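Local coordinates for protein polyketide synthase PksR (Bacillus subtilis, PDB 4U3V) that takes part in making the antibiotic polyketide bacillaene, this part of the synthase being its enoyl-isomerase domain, a double-hotdog, at residues 73-83 against 230-240; 258-266 against 276-284. All blocks are in the same frame, centred on the assembly; numbering follows the deposited sequence.

Contact 1. Residues 73-83 against 230-240; sequences ENSGRISKLSY and PFGINDIQFTK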
loop_
_atom_site.group_PDB
_atom_site.type_symbol
_atom_site.label_atom_id
_atom_site.label_comp_id
_atom_site.label_asym_id
_atom_site.label_seq_id
_atom_site.Cartn_x
_atom_site.Cartn_y
_atom_site.Cartn_z
ATOM N N GLU A 73 11.369 -12.558 14.574
ATOM C CA GLU A 73 10.403 -13.113 13.621
ATOM C C GLU A 73 10.775 -12.686 12.206
ATOM O O GLU A 73 11.217 -11.561 11.992
ATOM C CB GLU A 73 8.966 -12.693 13.963
ATOM C CG GLU A 73 8.486 -13.098 15.348
ATOM C CD GLU A 73 8.257 -14.597 15.487
ATOM O OE1 GLU A 73 8.152 -15.299 14.455
ATOM O OE2 GLU A 73 8.177 -15.076 16.638
ATOM N N ASN A 74 10.697 -13.617 11.257
ATOM C CA ASN A 74 11.129 -13.335 9.888
ATOM C C ASN A 74 9.900 -13.071 9.019
ATOM O O ASN A 74 10.015 -12.742 7.840
ATOM C CB ASN A 74 11.973 -14.477 9.315
ATOM C CG ASN A 74 11.597 -15.821 9.895
ATOM O OD1 ASN A 74 10.415 -16.136 10.042
ATOM N ND2 ASN A 74 12.603 -16.608 10.268
ATOM N N SER A 75 8.741 -13.126 9.651
ATOM C CA SER A 75 7.492 -12.955 8.935
ATOM C C SER A 75 6.401 -12.645 9.938
ATOM O O SER A 75 6.549 -12.916 11.129
ATOM C CB SER A 75 7.164 -14.228 8.142
ATOM O OG SER A 75 6.654 -15.231 9.004
ATOM N N GLY A 76 5.309 -12.042 9.465
ATOM C CA GLY A 76 4.219 -11.642 10.321
ATOM C C GLY A 76 2.960 -11.325 9.533
ATOM O O GLY A 76 2.924 -11.517 8.294
ATOM N N ARG A 77 1.960 -10.814 10.248
ATOM C CA ARG A 77 0.685 -10.389 9.680
ATOM C C ARG A 77 0.309 -9.020 10.206
ATOM O O ARG A 77 0.437 -8.745 11.402
ATOM C CB ARG A 77 -0.450 -11.345 10.073
ATOM C CG ARG A 77 -0.152 -12.812 9.832
ATOM C CD ARG A 77 -0.450 -13.222 8.400
ATOM N NE ARG A 77 -0.010 -14.594 8.150
ATOM C CZ ARG A 77 -0.636 -15.673 8.610
ATOM N NH1 ARG A 77 -1.756 -15.538 9.308
ATOM N NH2 ARG A 77 -0.148 -16.889 8.367
ATOM N N ILE A 78 -0.267 -8.191 9.331
ATOM C CA ILE A 78 -1.105 -7.085 9.772
ATOM C C ILE A 78 -2.562 -7.461 9.513
ATOM O O ILE A 78 -2.849 -8.062 8.496
ATOM C CB ILE A 78 -0.812 -5.810 8.931
ATOM C CG1 ILE A 78 0.693 -5.516 8.859
ATOM C CG2 ILE A 78 -1.658 -4.642 9.409
ATOM C CD1 ILE A 78 1.347 -5.333 10.215
ATOM N N SER A 79 -3.473 -7.081 10.406
ATOM C CA SER A 79 -4.912 -7.341 10.191
ATOM C C SER A 79 -5.725 -6.097 10.432
ATOM O O SER A 79 -5.388 -5.283 11.303
ATOM C CB SER A 79 -5.406 -8.448 11.143
ATOM O OG SER A 79 -4.514 -9.548 11.151
ATOM N N LYS A 80 -6.846 -5.973 9.713
ATOM C CA LYS A 80 -7.873 -4.980 9.980
ATOM C C LYS A 80 -7.320 -3.551 9.978
ATOM O O LYS A 80 -7.655 -2.721 10.831
ATOM C CB LYS A 80 -8.640 -5.271 11.277
ATOM C CG LYS A 80 -9.069 -6.723 11.367
ATOM C CD LYS A 80 -10.174 -6.923 12.385
ATOM C CE LYS A 80 -10.687 -8.359 12.319
ATOM N NZ LYS A 80 -11.512 -8.692 13.518
ATOM N N LEU A 81 -6.457 -3.287 9.007
ATOM C CA LEU A 81 -5.858 -1.943 8.872
ATOM C C LEU A 81 -6.885 -1.014 8.229
ATOM O O LEU A 81 -7.419 -1.269 7.120
ATOM C CB LEU A 81 -4.606 -2.049 8.001
ATOM C CG LEU A 81 -3.847 -0.755 7.735
ATOM C CD1 LEU A 81 -3.291 -0.211 9.059
ATOM C CD2 LEU A 81 -2.738 -1.032 6.696
ATOM N N SER A 82 -7.226 0.029 8.951
ATOM C CA SER A 82 -8.276 0.943 8.556
ATOM C C SER A 82 -7.716 2.368 8.552
ATOM O O SER A 82 -6.968 2.719 9.457
ATOM C CB SER A 82 -9.414 0.803 9.577
ATOM O OG SER A 82 -10.279 1.886 9.512
ATOM N N TYR A 83 -8.019 3.148 7.509
ATOM C CA TYR A 83 -7.490 4.509 7.344
ATOM C C TYR A 83 -8.521 5.451 7.933
ATOM O O TYR A 83 -9.691 5.454 7.520
ATOM C CB TYR A 83 -7.237 4.871 5.857
ATOM C CG TYR A 83 -6.290 3.898 5.147
ATOM C CD1 TYR A 83 -5.397 3.105 5.872
ATOM C CD2 TYR A 83 -6.336 3.740 3.766
ATOM C CE1 TYR A 83 -4.571 2.170 5.245
ATOM C CE2 TYR A 83 -5.479 2.857 3.125
ATOM C CZ TYR A 83 -4.669 2.023 3.854
ATOM O OH TYR A 83 -3.854 1.127 3.202
ATOM N N PRO A 230 -8.614 4.632 -1.284
ATOM C CA PRO A 230 -8.262 3.483 -0.449
ATOM C C PRO A 230 -8.792 3.705 0.973
ATOM O O PRO A 230 -8.785 4.835 1.487
ATOM C CB PRO A 230 -6.731 3.501 -0.436
ATOM C CG PRO A 230 -6.367 4.219 -1.688
ATOM C CD PRO A 230 -7.409 5.293 -1.815
ATOM N N PHE A 231 -9.341 2.644 1.539
ATOM C CA PHE A 231 -10.089 2.674 2.800
ATOM C C PHE A 231 -9.331 1.834 3.859
ATOM O O PHE A 231 -9.378 2.099 5.061
ATOM C CB PHE A 231 -11.460 2.044 2.503
ATOM C CG PHE A 231 -12.391 1.992 3.680
ATOM C CD1 PHE A 231 -13.271 3.046 3.935
ATOM C CD2 PHE A 231 -12.482 0.842 4.457
ATOM C CE1 PHE A 231 -14.177 2.977 4.985
ATOM C CE2 PHE A 231 -13.373 0.776 5.523
ATOM C CZ PHE A 231 -14.219 1.847 5.788
ATOM N N GLY A 232 -8.600 0.828 3.412
ATOM C CA GLY A 232 -7.802 0.030 4.316
ATOM C C GLY A 232 -7.575 -1.330 3.705
ATOM O O GLY A 232 -7.790 -1.499 2.492
ATOM N N ILE A 233 -6.917 -2.201 4.463
ATOM C CA ILE A 233 -6.485 -3.530 4.009
ATOM C C ILE A 233 -6.833 -4.562 5.099
ATOM O O ILE A 233 -6.362 -4.469 6.226
ATOM C CB ILE A 233 -4.964 -3.561 3.706
ATOM C CG1 ILE A 233 -4.578 -2.391 2.787
ATOM C CG2 ILE A 233 -4.554 -4.950 3.176
ATOM C CD1 ILE A 233 -3.079 -2.295 2.505
ATOM N N ASN A 234 -7.639 -5.567 4.771
ATOM C CA ASN A 234 -8.062 -6.566 5.776
ATOM C C ASN A 234 -6.948 -7.467 6.337
ATOM O O ASN A 234 -6.961 -7.823 7.536
ATOM C CB ASN A 234 -9.198 -7.440 5.215
ATOM C CG ASN A 234 -10.508 -6.682 5.059
ATOM O OD1 ASN A 234 -10.705 -5.622 5.648
ATOM N ND2 ASN A 234 -11.426 -7.247 4.277
ATOM N N ASP A 235 -5.970 -7.792 5.496
ATOM C CA ASP A 235 -4.849 -8.643 5.892
ATOM C C ASP A 235 -3.621 -8.398 5.030
ATOM O O ASP A 235 -3.695 -8.356 3.790
ATOM C CB ASP A 235 -5.254 -10.123 5.870
ATOM C CG ASP A 235 -4.285 -11.014 6.650
ATOM O OD1 ASP A 235 -4.191 -10.878 7.895
ATOM O OD2 ASP A 235 -3.617 -11.860 6.017
ATOM N N ILE A 236 -2.446 -8.361 5.660
ATOM C CA ILE A 236 -1.214 -8.405 4.917
ATOM C C ILE A 236 -0.370 -9.514 5.501
ATOM O O ILE A 236 -0.258 -9.600 6.719
ATOM C CB ILE A 236 -0.420 -7.079 5.068
ATOM C CG1 ILE A 236 -1.366 -5.883 4.867
ATOM C CG2 ILE A 236 0.808 -7.098 4.149
ATOM C CD1 ILE A 236 -0.679 -4.520 4.966
ATOM N N GLN A 237 0.188 -10.364 4.654
ATOM C CA GLN A 237 1.167 -11.365 5.117
ATOM C C GLN A 237 2.498 -11.077 4.506
ATOM O O GLN A 237 2.621 -11.023 3.295
ATOM C CB GLN A 237 0.744 -12.791 4.680
ATOM C CG GLN A 237 -0.700 -13.151 4.991
ATOM C CD GLN A 237 -1.023 -14.585 4.582
ATOM O OE1 GLN A 237 -0.397 -15.139 3.676
ATOM N NE2 GLN A 237 -2.037 -15.158 5.197
ATOM N N PHE A 238 3.531 -10.928 5.339
ATOM C CA PHE A 238 4.781 -10.403 4.851
ATOM C C PHE A 238 5.980 -11.089 5.534
ATOM O O PHE A 238 5.816 -11.708 6.578
ATOM C CB PHE A 238 4.828 -8.877 5.137
ATOM C CG PHE A 238 4.610 -8.536 6.572
ATOM C CD1 PHE A 238 5.709 -8.498 7.438
ATOM C CD2 PHE A 238 3.329 -8.361 7.105
ATOM C CE1 PHE A 238 5.512 -8.270 8.781
ATOM C CE2 PHE A 238 3.138 -8.072 8.448
ATOM C CZ PHE A 238 4.247 -8.098 9.301
ATOM N N THR A 239 7.147 -10.944 4.916
ATOM C CA THR A 239 8.456 -11.339 5.504
ATOM C C THR A 239 9.440 -10.178 5.611
ATOM O O THR A 239 9.183 -9.077 5.104
ATOM C CB THR A 239 9.146 -12.437 4.681
ATOM O OG1 THR A 239 9.832 -11.862 3.559
ATOM C CG2 THR A 239 8.120 -13.449 4.182
ATOM N N LYS A 240 10.587 -10.455 6.242
ATOM C CA LYS A 240 11.638 -9.467 6.441
ATOM C C LYS A 240 12.522 -9.330 5.212
ATOM O O LYS A 240 13.312 -8.400 5.136
ATOM C CB LYS A 240 12.508 -9.863 7.637
ATOM C CG LYS A 240 11.990 -9.400 8.985
ATOM C CD LYS A 240 13.048 -9.542 10.076
ATOM C CE LYS A 240 13.965 -8.328 10.134
ATOM N NZ LYS A 240 13.301 -7.149 10.758
HETATM O O HOH W 1 -9.497 -3.197 6.750
#
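Nine backbone hydrogen bonds join residues 73-83 to 230-240, antiparallel strands that meet where the two hotdog folds of this double-hotdog domain probably abut. Ile78 N donates to Ile236 O, and Ile78 O accepts Ile236 N at 2.9 Å. Lys80 N reaches Asn234 O almost straight, at 2.9 Å and 171°. Asn234 is where the second strand turns a corner; with Asp235 it forms a classic beta bulge opposite Ser279 of the next strand. Beside this corner a water donates to both Leu81 O and Asn234 OD1.

On the face carrying Arg77, Ser79, Asp235 and Gln237, the guanidinium of Arg77 lies over the amide of Gln237, planes 26° apart, with NE2 of Gln237 3.6 Å from NE of Arg77. A bend at chi2 (-84°) folds the arginine alongside the extended glutamine. Arg77 NH2 is taken by Ser134 O and Gln237 OE1 by ND1 of His277, so both ends of the stack are tied.

On the other face, Ile78, Leu81, Ile233, Ile236 and Phe238 are apolar, and helix 56-69 packs against Ile78 and Phe238. The Phe238 ring swings back over the first strand: one face takes the Gly76 peptide, whose O is 3.4 Å from CD2 of Phe238, while CG1 of Ile78 meets CE2 of Phe238 at 3.6 Å. Near the other end, CA of Gly232 sits over the centre of the Tyr83 ring, 3.8 Å from its centroid, a CH-pi contact. Pro230 CB lies at that ring's edge, 3.8 Å from Tyr83 CE2.

Contact 2. Residues 258-266 against 276-284; sequences GDMLLFDVD and LHYSGYSLK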
loop_
_atom_site.group_PDB
_atom_site.type_symbol
_atom_site.label_atom_id
_atom_site.label_comp_id
_atom_site.label_asym_id
_atom_site.label_seq_id
_atom_site.Cartn_x
_atom_site.Cartn_y
_atom_site.Cartn_z
ATOM N N GLY A 258 -22.040 -2.526 -1.093
ATOM C CA GLY A 258 -21.968 -1.377 -0.183
ATOM C C GLY A 258 -21.106 -0.235 -0.721
ATOM O O GLY A 258 -20.544 0.544 0.065
ATOM N N ASP A 259 -20.978 -0.172 -2.048
ATOM C CA ASP A 259 -20.054 0.773 -2.707
ATOM C C ASP A 259 -18.606 0.630 -2.242
ATOM O O ASP A 259 -17.827 1.594 -2.275
ATOM C CB ASP A 259 -20.532 2.216 -2.516
ATOM C CG ASP A 259 -21.752 2.537 -3.353
ATOM O OD1 ASP A 259 -21.663 2.448 -4.598
ATOM O OD2 ASP A 259 -22.796 2.891 -2.766
ATOM N N MET A 260 -18.264 -0.559 -1.755
ATOM C CA MET A 260 -16.870 -0.880 -1.432
ATOM C C MET A 260 -16.407 -1.969 -2.409
ATOM O O MET A 260 -17.084 -2.980 -2.602
ATOM C CB MET A 260 -16.759 -1.416 -0.015
ATOM C CG MET A 260 -17.274 -0.450 1.063
ATOM S SD MET A 260 -16.219 1.016 1.153
ATOM C CE MET A 260 -14.620 0.237 1.311
ATOM N N LEU A 261 -15.198 -1.820 -2.915
ATOM C CA LEU A 261 -14.643 -2.815 -3.830
ATOM C C LEU A 261 -13.400 -3.356 -3.134
ATOM O O LEU A 261 -12.498 -2.589 -2.810
ATOM C CB LEU A 261 -14.195 -2.135 -5.140
ATOM C CG LEU A 261 -15.374 -1.596 -5.954
ATOM C CD1 LEU A 261 -14.890 -0.506 -6.916
ATOM C CD2 LEU A 261 -15.936 -2.750 -6.740
ATOM N N LEU A 262 -13.347 -4.666 -2.921
ATOM C CA LEU A 262 -12.208 -5.277 -2.207
ATOM C C LEU A 262 -11.497 -6.246 -3.152
ATOM O O LEU A 262 -12.133 -6.977 -3.945
ATOM C CB LEU A 262 -12.663 -6.065 -0.973
ATOM C CG LEU A 262 -12.853 -5.197 0.282
ATOM C CD1 LEU A 262 -14.036 -4.251 0.155
ATOM C CD2 LEU A 262 -12.965 -6.049 1.545
ATOM N N PHE A 263 -10.174 -6.253 -3.050
ATOM C CA PHE A 263 -9.303 -6.988 -3.964
ATOM C C PHE A 263 -8.354 -7.841 -3.154
ATOM O O PHE A 263 -7.926 -7.455 -2.069
ATOM C CB PHE A 263 -8.458 -5.981 -4.817
ATOM C CG PHE A 263 -9.276 -5.140 -5.717
ATOM C CD1 PHE A 263 -9.529 -5.562 -7.015
ATOM C CD2 PHE A 263 -9.885 -3.981 -5.236
ATOM C CE1 PHE A 263 -10.335 -4.797 -7.853
ATOM C CE2 PHE A 263 -10.747 -3.243 -6.061
ATOM C CZ PHE A 263 -10.945 -3.639 -7.369
ATOM N N ASP A 264 -7.985 -8.992 -3.695
ATOM C CA ASP A 264 -6.792 -9.695 -3.224
ATOM C C ASP A 264 -5.588 -9.379 -4.100
ATOM O O ASP A 264 -5.705 -9.200 -5.315
ATOM C CB ASP A 264 -7.039 -11.224 -3.138
ATOM C CG ASP A 264 -7.928 -11.612 -1.962
ATOM O OD1 ASP A 264 -8.339 -10.730 -1.157
ATOM O OD2 ASP A 264 -8.265 -12.826 -1.852
ATOM N N VAL A 265 -4.404 -9.303 -3.483
ATOM C CA VAL A 265 -3.220 -8.910 -4.229
ATOM C C VAL A 265 -2.090 -9.850 -3.860
ATOM O O VAL A 265 -1.718 -9.931 -2.684
ATOM C CB VAL A 265 -2.746 -7.485 -3.853
ATOM C CG1 VAL A 265 -1.517 -7.131 -4.685
ATOM C CG2 VAL A 265 -3.853 -6.466 -4.081
ATOM N N ASP A 266 -1.564 -10.564 -4.856
ATOM C CA ASP A 266 -0.323 -11.364 -4.650
ATOM C C ASP A 266 0.861 -10.713 -5.345
ATOM O O ASP A 266 0.845 -10.387 -6.532
ATOM C CB ASP A 266 -0.493 -12.797 -5.183
ATOM C CG ASP A 266 -1.410 -13.664 -4.322
ATOM O OD1 ASP A 266 -1.429 -13.520 -3.084
ATOM O OD2 ASP A 266 -2.062 -14.570 -4.887
ATOM N N LEU A 276 4.679 -11.629 -0.917
ATOM C CA LEU A 276 3.898 -10.753 -0.057
ATOM C C LEU A 276 2.439 -10.892 -0.517
ATOM O O LEU A 276 2.215 -11.029 -1.730
ATOM C CB LEU A 276 4.379 -9.313 -0.293
ATOM C CG LEU A 276 3.577 -8.141 0.271
ATOM C CD1 LEU A 276 3.528 -8.216 1.780
ATOM C CD2 LEU A 276 4.233 -6.813 -0.158
ATOM N N HIS A 277 1.525 -11.022 0.438
ATOM C CA HIS A 277 0.081 -11.199 0.166
ATOM C C HIS A 277 -0.683 -10.083 0.815
ATOM O O HIS A 277 -0.535 -9.821 2.017
ATOM C CB HIS A 277 -0.486 -12.525 0.701
ATOM C CG HIS A 277 0.296 -13.767 0.290
ATOM N ND1 HIS A 277 0.457 -14.828 1.127
ATOM C CD2 HIS A 277 0.979 -14.091 -0.889
ATOM C CE1 HIS A 277 1.252 -15.747 0.532
ATOM N NE2 HIS A 277 1.519 -15.328 -0.717
ATOM N N TYR A 278 -1.592 -9.473 0.055
ATOM C CA TYR A 278 -2.641 -8.634 0.655
ATOM C C TYR A 278 -3.996 -9.277 0.409
ATOM O O TYR A 278 -4.244 -9.774 -0.676
ATOM C CB TYR A 278 -2.724 -7.269 -0.049
ATOM C CG TYR A 278 -1.437 -6.468 -0.093
ATOM C CD1 TYR A 278 -1.261 -5.353 0.744
ATOM C CD2 TYR A 278 -0.465 -6.735 -1.033
ATOM C CE1 TYR A 278 -0.136 -4.559 0.644
ATOM C CE2 TYR A 278 0.659 -5.922 -1.165
ATOM C CZ TYR A 278 0.838 -4.855 -0.304
ATOM O OH TYR A 278 1.945 -4.033 -0.447
ATOM N N SER A 279 -4.895 -9.155 1.360
ATOM C CA SER A 279 -6.247 -9.649 1.173
ATOM C C SER A 279 -7.253 -8.596 1.647
ATOM O O SER A 279 -7.014 -7.861 2.625
ATOM C CB SER A 279 -6.400 -11.028 1.862
ATOM O OG SER A 279 -7.189 -10.932 3.024
ATOM N N GLY A 280 -8.342 -8.407 0.895
ATOM C CA GLY A 280 -9.299 -7.362 1.247
ATOM C C GLY A 280 -8.684 -5.974 1.240
ATOM O O GLY A 280 -8.909 -5.168 2.152
ATOM N N TYR A 281 -7.931 -5.692 0.179
ATOM C CA TYR A 281 -7.504 -4.339 -0.129
ATOM C C TYR A 281 -8.731 -3.554 -0.592
ATOM O O TYR A 281 -9.330 -3.860 -1.651
ATOM C CB TYR A 281 -6.458 -4.460 -1.237
ATOM C CG TYR A 281 -5.580 -3.253 -1.473
ATOM C CD1 TYR A 281 -4.174 -3.359 -1.272
ATOM C CD2 TYR A 281 -6.091 -2.089 -2.019
ATOM C CE1 TYR A 281 -3.341 -2.270 -1.522
ATOM C CE2 TYR A 281 -5.249 -0.989 -2.251
ATOM C CZ TYR A 281 -3.884 -1.114 -2.032
ATOM O OH TYR A 281 -3.043 -0.030 -2.250
ATOM N N SER A 282 -9.107 -2.524 0.174
ATOM C CA SER A 282 -10.449 -1.913 0.069
ATOM C C SER A 282 -10.383 -0.544 -0.569
ATOM O O SER A 282 -9.604 0.311 -0.107
ATOM C CB SER A 282 -11.013 -1.709 1.509
ATOM O OG SER A 282 -11.268 -2.966 2.114
ATOM N N LEU A 283 -11.256 -0.315 -1.562
ATOM C CA LEU A 283 -11.506 0.990 -2.142
ATOM C C LEU A 283 -12.971 1.355 -1.920
ATOM O O LEU A 283 -13.881 0.555 -2.145
ATOM C CB LEU A 283 -11.199 1.004 -3.645
ATOM C CG LEU A 283 -9.741 1.229 -4.067
ATOM C CD1 LEU A 283 -8.863 0.086 -3.598
ATOM C CD2 LEU A 283 -9.665 1.379 -5.574
ATOM N N LYS A 284 -13.198 2.609 -1.568
ATOM C CA LYS A 284 -14.541 3.171 -1.521
ATOM C C LYS A 284 -14.895 3.861 -2.835
ATOM O O LYS A 284 -14.103 4.674 -3.339
ATOM C CB LYS A 284 -14.612 4.179 -0.365
ATOM C CG LYS A 284 -15.956 4.868 -0.226
ATOM C CD LYS A 284 -15.976 5.778 0.993
ATOM C CE LYS A 284 -17.193 6.697 0.990
ATOM N NZ LYS A 284 -18.413 6.035 1.531
HETATM O O HOH W 2 -3.668 -12.701 -1.137
#
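Tyr278 O is gripped twice: Val265 N donates to it at 2.9 Å, and a water donates from 3.0 Å. The same water also donates to OD1 of Asp266, an oxygen that forms a salt bridge with Lys138, and so links the backbone of one strand to the carboxylate of the other. The strands are the two arms of a beta hairpin in the probable C-terminal hotdog, antiparallel but strongly twisted, their axes 146° apart. Where the register slips by one residue, Gly280 and Tyr281 both face Phe263 in a G1 beta bulge. Gly280 has the positive phi usual at its first position, and its N is held by Asp264 OD1 at 3.1 Å, nearly in line with the C-O bond. Phe263 O accepts Tyr281 N at 2.9 Å.

Val265, Tyr278, Phe263, Tyr281, Leu261 and Leu283 share the face turned to helix 205-219. Val265 and Tyr278 run side by side, CB of Val265 3.7 Å from CD2 of Tyr278. Tyr281 (CG anti to the backbone N, chi1 -163°) stands out from this face and away from strand 260-266, toward the helix, where its OH bonds Thr208 O; the OH of Tyr278 bonds the hydroxyl of the same threonine.

On the reverse face the Asp266 carboxylate and His277 ring are 68° apart in plane, OD1 of Asp266 being 3.3 Å from CD2 of His277. His277 NE2 is bonded by Thr274 OG1. Farther along, Ser282 OG donates to Gly280 O from above the carbonyl plane and nestles against Leu262. At the open end of the hairpin Met260 curls across Lys284, its SD 3.9 Å from CB of Lys284.

In the fold
Both segments of contact 1 precede those of contact 2 in the sequence, and their centres lie about 12 Å apart. Contact 1 pairs strand 75-83 of the probable N-terminal hotdog with strand 230-239 of the probable C-terminal one, bridging 146 intervening residues; contact 2 is a local hairpin within the latter. Strands 230-239 and 274-283 are antiparallel neighbours, so the order 75-83, 230-239, 274-283, 260-268 runs continuously from one hotdog into the other. Asp235 O and Ser279 N, 2.8 Å apart, probably bond across this middle seam. Helices 56-69 and 205-219 pack against contacts 1 and 2 respectively, one helix against each apolar face, as in the hotdog fold, where a sheet wraps a central helix.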